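PDB 4KRD: PHO85 cyclin-10 from Saccharomyces cerevisiae, which partners the cyclin-dependent kinase PHO85, forming a holoenzyme that phosphorylates and down-regulates glycogen synthase GSY2 and so limits glycogen accumulation. Local coordinates for residues 136-141 with 156-161. Residues are numbered along the deposited sequence; the frame is centred on the assembly and turned at random. Where two conformers were deposited one is given.
Sequences MIIAAV and EYFSKV
F158 reaches across from helix 155-162 and sets the outer edge of its ring against I138 and V141 of helix 130-148, a compact example of two helices brought into contact, between these segments, through one aromatic side chain. The backbones stay well separated: the closest CA pair, I138 CA and S159 CA, is 9.0 Å apart, and the F158 ring fills part of the space between the helices. Because its CG lies anti to the backbone N (chi1 -163°), the ring extends toward the facing helix with CZ leading. V141 meets this leading edge with CG1, 3.8 Å from F158 CZ. Placing that methyl anti to its own backbone N (chi1 169°) is what brings it to the ring edge. On the CE2 side the partner is I138, whose branch methyl CG2 comes to 4.2 Å from F158 CE2, a looser touch than that of the valine. The carbonyl oxygen of I138 makes a further contact beside the CE2-CZ edge, 3.9 Å from F158 CE2. I138 CG2 lies slightly to one side of the ring plane, V141 CG1 and the I138 oxygen slightly to the other. Around this meeting, L169 of helix 166-180 touches both F158 and I138, while Y97 packs on F158 and Y102 on V141, so the contact belongs to the buried helical core of the cyclin domain. Replacing F158 with an alanine would probably open a gap between the two helices, taking away the ring edge that V141 CG1 and I138 CG2 pack against. No hydrogen bond or salt bridge crosses between the segments; their direct cohesion therefore rests on van der Waals packing, perhaps with a slight electrostatic contribution where the positively polarised ring rim faces the I138 carbonyl oxygen.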
ATOM      1  N   MET B 136      21.813  -2.799 -10.214  1.00 36.74           N
ATOM      2  CA  MET B 136      20.665  -3.616  -9.823  1.00 36.91           C
ATOM      3  C   MET B 136      20.516  -3.683  -8.303  1.00 36.13           C
ATOM      4  O   MET B 136      19.408  -3.621  -7.771  1.00 35.60           O
ATOM      5  CB  MET B 136      20.794  -5.025 -10.401  1.00 39.51           C
ATOM      6  CG  MET B 136      19.626  -5.951 -10.081  1.00 45.86           C
ATOM      7  SD  MET B 136      18.049  -5.435 -10.811  1.00 48.02           S
ATOM      8  CE  MET B 136      18.446  -5.521 -12.557  1.00 39.11           C
ATOM      9  N   ILE B 137      21.637  -3.825  -7.609  1.00 29.48           N
ATOM     10  CA  ILE B 137      21.651  -3.839  -6.148  1.00 33.01           C
ATOM     11  C   ILE B 137      21.128  -2.527  -5.578  1.00 31.95           C
ATOM     12  O   ILE B 137      20.295  -2.515  -4.677  1.00 35.78           O
ATOM     13  CB  ILE B 137      23.073  -4.113  -5.612  1.00 35.84           C
ATOM     14  CG1 ILE B 137      23.431  -5.586  -5.829  1.00 36.57           C
ATOM     15  CG2 ILE B 137      23.177  -3.756  -4.146  1.00 35.12           C
ATOM     16  CD1 ILE B 137      24.915  -5.897  -5.642  1.00 38.78           C
ATOM     17  N   ILE B 138      21.638  -1.423  -6.105  1.00 31.67           N
ATOM     18  CA  ILE B 138      21.166  -0.099  -5.732  1.00 34.01           C
ATOM     19  C   ILE B 138      19.638   0.015  -5.846  1.00 33.24           C
ATOM     20  O   ILE B 138      18.963   0.398  -4.893  1.00 30.84           O
ATOM     21  CB  ILE B 138      21.843   0.958  -6.606  1.00 32.56           C
ATOM     22  CG1 ILE B 138      23.348   0.995  -6.302  1.00 34.13           C
ATOM     23  CG2 ILE B 138      21.248   2.338  -6.362  1.00 32.74           C
ATOM     24  CD1 ILE B 138      24.087   2.044  -7.099  1.00 40.08           C
ATOM     25  N   ALA B 139      19.102  -0.322  -7.012  1.00 32.57           N
ATOM     26  CA  ALA B 139      17.654  -0.216  -7.257  1.00 36.03           C
ATOM     27  C   ALA B 139      16.810  -1.122  -6.363  1.00 28.18           C
ATOM     28  O   ALA B 139      15.778  -0.695  -5.815  1.00 28.56           O
ATOM     29  CB  ALA B 139      17.357  -0.503  -8.735  1.00 31.97           C
ATOM     30  N   ALA B 140      17.231  -2.383  -6.210  1.00 28.68           N
ATOM     31  CA  ALA B 140      16.442  -3.355  -5.450  1.00 31.19           C
ATOM     32  C   ALA B 140      16.403  -3.007  -3.969  1.00 33.72           C
ATOM     33  O   ALA B 140      15.373  -3.170  -3.302  1.00 30.59           O
ATOM     34  CB  ALA B 140      16.973  -4.776  -5.668  1.00 31.13           C
ATOM     35  N   VAL B 141      17.520  -2.516  -3.443  1.00 33.23           N
ATOM     36  CA  VAL B 141      17.524  -2.091  -2.053  1.00 28.82           C
ATOM     37  C   VAL B 141      16.634  -0.867  -1.873  1.00 28.74           C
ATOM     38  O   VAL B 141      15.868  -0.813  -0.934  1.00 27.86           O
ATOM     39  CB  VAL B 141      18.940  -1.808  -1.508  1.00 32.91           C
ATOM     40  CG1 VAL B 141      18.861  -1.109  -0.141  1.00 35.23           C
ATOM     41  CG2 VAL B 141      19.745  -3.120  -1.422  1.00 34.77           C
ATOM     42  N   GLU B 156      19.086  12.170  -1.040  0.55 45.23           N
ATOM     43  CA  GLU B 156      20.453  12.672  -0.980  0.55 45.24           C
ATOM     44  C   GLU B 156      21.367  11.685  -0.260  0.55 41.95           C
ATOM     45  O   GLU B 156      22.389  11.269  -0.796  0.55 43.35           O
ATOM     46  CB  GLU B 156      20.481  14.028  -0.268  0.55 46.88           C
ATOM     47  CG  GLU B 156      21.818  14.746  -0.328  0.55 47.27           C
ATOM     48  CD  GLU B 156      21.712  16.188   0.133  0.55 50.20           C
ATOM     49  OE1 GLU B 156      20.821  16.474   0.957  0.55 50.08           O
ATOM     50  OE2 GLU B 156      22.509  17.034  -0.332  0.55 53.13           O
ATOM     51  N   TYR B 157      20.990  11.314   0.958  1.00 38.84           N
ATOM     52  CA  TYR B 157      21.766  10.370   1.747  1.00 38.58           C
ATOM     53  C   TYR B 157      21.990   9.025   1.046  1.00 42.48           C
ATOM     54  O   TYR B 157      23.125   8.527   0.980  1.00 40.52           O
ATOM     55  CB  TYR B 157      21.113  10.139   3.104  1.00 42.89           C
ATOM     56  CG  TYR B 157      21.966   9.291   4.011  1.00 47.84           C
ATOM     57  CD1 TYR B 157      23.145   9.795   4.543  1.00 52.23           C
ATOM     58  CD2 TYR B 157      21.604   7.988   4.331  1.00 42.09           C
ATOM     59  CE1 TYR B 157      23.941   9.030   5.369  1.00 54.06           C
ATOM     60  CE2 TYR B 157      22.396   7.214   5.165  1.00 46.24           C
ATOM     61  CZ  TYR B 157      23.565   7.745   5.681  1.00 53.18           C
ATOM     62  OH  TYR B 157      24.374   6.997   6.506  1.00 50.85           O
ATOM     63  N   PHE B 158      20.920   8.424   0.530  1.00 43.31           N
ATOM     64  CA  PHE B 158      21.069   7.135  -0.169  1.00 41.58           C
ATOM     65  C   PHE B 158      21.988   7.221  -1.401  1.00 39.67           C
ATOM     66  O   PHE B 158      22.833   6.350  -1.620  1.00 45.70           O
ATOM     67  CB  PHE B 158      19.711   6.533  -0.546  1.00 38.02           C
ATOM     68  CG  PHE B 158      19.778   5.062  -0.874  1.00 35.70           C
ATOM     69  CD1 PHE B 158      19.761   4.115   0.134  1.00 40.51           C
ATOM     70  CD2 PHE B 158      19.883   4.629  -2.191  1.00 39.62           C
ATOM     71  CE1 PHE B 158      19.842   2.753  -0.165  1.00 40.69           C
ATOM     72  CE2 PHE B 158      19.960   3.272  -2.495  1.00 35.96           C
ATOM     73  CZ  PHE B 158      19.946   2.333  -1.481  1.00 36.07           C
ATOM     74  N   SER B 159      21.816   8.260  -2.212  1.00 42.20           N
ATOM     75  CA  SER B 159      22.700   8.493  -3.353  1.00 43.17           C
ATOM     76  C   SER B 159      24.180   8.484  -2.950  1.00 46.40           C
ATOM     77  O   SER B 159      24.992   7.778  -3.547  1.00 43.88           O
ATOM     78  CB  SER B 159      22.368   9.835  -4.007  1.00 46.01           C
ATOM     79  OG  SER B 159      21.051   9.835  -4.520  1.00 50.42           O
ATOM     80  N   LYS B 160      24.523   9.265  -1.931  1.00 52.84           N
ATOM     81  CA  LYS B 160      25.909   9.361  -1.472  1.00 50.63           C
ATOM     82  C   LYS B 160      26.426   8.027  -0.964  1.00 51.73           C
ATOM     83  O   LYS B 160      27.583   7.678  -1.185  1.00 57.76           O
ATOM     84  CB  LYS B 160      26.047  10.408  -0.367  1.00 53.44           C
ATOM     85  CG  LYS B 160      25.693  11.819  -0.796  1.00 56.87           C
ATOM     86  CD  LYS B 160      25.762  12.774   0.396  1.00 62.93           C
ATOM     87  CE  LYS B 160      25.308  14.179   0.024  1.00 57.12           C
ATOM     88  NZ  LYS B 160      25.308  15.069   1.222  1.00 65.14           N
ATOM     89  N   VAL B 161      25.577   7.285  -0.264  1.00 46.67           N
ATOM     90  CA  VAL B 161      25.967   5.962   0.201  1.00 47.26           C
ATOM     91  C   VAL B 161      26.345   5.057  -0.975  1.00 55.66           C
ATOM     92  O   VAL B 161      27.340   4.327  -0.910  1.00 56.96           O
ATOM     93  CB  VAL B 161      24.856   5.305   1.037  1.00 52.42           C
ATOM     94  CG1 VAL B 161      25.147   3.821   1.240  1.00 51.54           C
ATOM     95  CG2 VAL B 161      24.713   6.014   2.369  1.00 50.29           C
TER